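Local coordinates for 2-oxoglutarate dehydrogenase E3 component (PDB 2YQU) that oxidises the dihydrolipoyl groups of 2-oxoacid dehydrogenase complexes, passing electrons through a redox-active disulfide and FAD to NAD+, at the interface of chains A and B. Numbering follows the deposited sequence. Chains: chain A/B, 2-oxoglutarate dehydrogenase E3 component.

The interface of chains A and B. Residues chain A 58, 73-75; chain B 65-68.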
ATOM      1  N   ILE A  58      12.394   7.553 -13.090  1.00 16.94           N
ATOM      2  CA  ILE A  58      13.393   7.793 -14.130  1.00 17.11           C
ATOM      3  C   ILE A  58      13.997   6.469 -14.601  1.00 17.63           C
ATOM      4  O   ILE A  58      14.078   6.214 -15.806  1.00 17.61           O
ATOM      5  CB  ILE A  58      14.478   8.762 -13.602  1.00 17.03           C
ATOM      6  CG1 ILE A  58      13.905  10.170 -13.516  1.00 16.84           C
ATOM      7  CG2 ILE A  58      15.732   8.761 -14.493  1.00 16.92           C
ATOM      8  CD1 ILE A  58      14.680  11.095 -12.622  1.00 16.80           C
ATOM      9  N   VAL A  73      15.242   9.789 -22.090  1.00 23.50           N
ATOM     10  CA  VAL A  73      15.104  10.250 -20.709  1.00 23.59           C
ATOM     11  C   VAL A  73      16.464  10.755 -20.240  1.00 23.22           C
ATOM     12  O   VAL A  73      17.407   9.982 -20.108  1.00 23.83           O
ATOM     13  CB  VAL A  73      14.616   9.128 -19.766  1.00 23.82           C
ATOM     14  CG1 VAL A  73      14.383   9.670 -18.355  1.00 23.98           C
ATOM     15  CG2 VAL A  73      13.357   8.483 -20.307  1.00 23.90           C
ATOM     16  N   GLU A  74      16.551  12.058 -20.012  1.00 22.64           N
ATOM     17  CA  GLU A  74      17.785  12.717 -19.617  1.00 22.49           C
ATOM     18  C   GLU A  74      17.639  13.153 -18.176  1.00 21.61           C
ATOM     19  O   GLU A  74      16.673  13.808 -17.826  1.00 21.43           O
ATOM     20  CB  GLU A  74      18.042  13.951 -20.498  1.00 22.65           C
ATOM     21  CG  GLU A  74      19.424  14.580 -20.317  1.00 24.64           C
ATOM     22  CD  GLU A  74      19.549  16.002 -20.858  1.00 25.97           C
ATOM     23  OE1 GLU A  74      20.578  16.640 -20.565  1.00 28.17           O
ATOM     24  OE2 GLU A  74      18.645  16.494 -21.567  1.00 26.88           O
ATOM     25  N   LEU A  75      18.607  12.794 -17.342  1.00 20.95           N
ATOM     26  CA  LEU A  75      18.663  13.304 -15.983  1.00 20.17           C
ATOM     27  C   LEU A  75      18.794  14.821 -16.019  1.00 19.98           C
ATOM     28  O   LEU A  75      19.567  15.378 -16.810  1.00 19.82           O
ATOM     29  CB  LEU A  75      19.840  12.679 -15.223  1.00 20.02           C
ATOM     30  CG  LEU A  75      20.233  13.348 -13.898  1.00 19.57           C
ATOM     31  CD1 LEU A  75      19.130  13.202 -12.851  1.00 19.86           C
ATOM     32  CD2 LEU A  75      21.537  12.772 -13.388  1.00 19.41           C
TER
ATOM     33  N   LEU B  65       8.581  13.656 -16.013  1.00 18.51           N
ATOM     34  CA  LEU B  65       9.052  13.037 -14.776  1.00 17.96           C
ATOM     35  C   LEU B  65       9.899  14.038 -14.006  1.00 17.55           C
ATOM     36  O   LEU B  65      10.755  14.694 -14.579  1.00 17.03           O
ATOM     37  CB  LEU B  65       9.884  11.789 -15.074  1.00 17.59           C
ATOM     38  CG  LEU B  65       9.187  10.668 -15.846  1.00 17.67           C
ATOM     39  CD1 LEU B  65      10.123   9.496 -16.044  1.00 18.10           C
ATOM     40  CD2 LEU B  65       7.912  10.236 -15.111  1.00 17.87           C
ATOM     41  N   LEU B  66       9.666  14.142 -12.705  1.00 16.97           N
ATOM     42  CA  LEU B  66      10.449  15.039 -11.859  1.00 16.83           C
ATOM     43  C   LEU B  66      11.931  14.668 -11.940  1.00 16.82           C
ATOM     44  O   LEU B  66      12.289  13.498 -11.843  1.00 16.44           O
ATOM     45  CB  LEU B  66       9.978  14.948 -10.407  1.00 16.90           C
ATOM     46  CG  LEU B  66       8.671  15.657 -10.065  1.00 16.80           C
ATOM     47  CD1 LEU B  66       8.127  15.122  -8.736  1.00 18.02           C
ATOM     48  CD2 LEU B  66       8.866  17.162  -9.988  1.00 17.75           C
ATOM     49  N   GLY B  67      12.792  15.670 -12.098  1.00 17.33           N
ATOM     50  CA  GLY B  67      14.224  15.447 -12.187  1.00 17.63           C
ATOM     51  C   GLY B  67      14.702  14.900 -13.520  1.00 17.82           C
ATOM     52  O   GLY B  67      15.795  14.345 -13.609  1.00 17.47           O
ATOM     53  N   ALA B  68      13.890  15.041 -14.562  1.00 18.01           N
ATOM     54  CA  ALA B  68      14.302  14.583 -15.888  1.00 18.17           C
ATOM     55  C   ALA B  68      13.699  15.413 -17.013  1.00 18.58           C
ATOM     56  O   ALA B  68      12.689  16.102 -16.843  1.00 18.24           O
ATOM     57  CB  ALA B  68      13.962  13.106 -16.076  1.00 17.94           C
TER
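An intersubunit antiparallel beta bridge, formed by A:Leu75 with B:Ala68, joins the two chains at this part of the dimer in an enzyme of the pyridine nucleotide-disulfide oxidoreductase family. Strand 73-75 of chain A meets strand 68-70 of chain B, while helix 45-63, which begins at the second cysteine of the redox-active disulfide, contributes A:Ile58, which packs against the type II turn B:Leu65 to B:Ala68. The two-fold axis repeats the contact with the chains exchanged, and the patch centre lies about 32 Å from A:His434, so its role is likely to be in assembly. A:Ile58 carries CG1 anti to its carbonyl carbon (chi1 -73°), and a nearly extended second torsion of 161° directs CD1 at two main-chain carbonyls. That methyl lies 3.5 Å from the carbonyl O of B:Leu66, and it also touches the O of B:Gly67, contacts that are van der Waals in kind. The same B:Gly67 O is approached by the CD1 methyl of A:Leu75, at 3.6 Å, nearly straight ahead of the carbonyl. Nearer the isoleucine backbone, CG1 packs at 3.9 Å against the CB methyl of B:Ala68. This methyl points between A:Ile58 and A:Val73, while the carbonyl O of A:Glu74 sits beside the alanine, 3.2 Å from its CA. CG1 of the valine, anti to the backbone N (chi1 -176°), faces the methyl. B:Leu65 reaches the main chain of the helix, its CD1 4.2 Å from CA of A:Ile58. An alanine in place of A:Ile58 would probably open a gap beside the turn, taking away one of the groups packed on B:Ala68 CB and the methyl that lies against the B:Leu66 and B:Gly67 carbonyls, though A:Leu75 would still touch the glycine O.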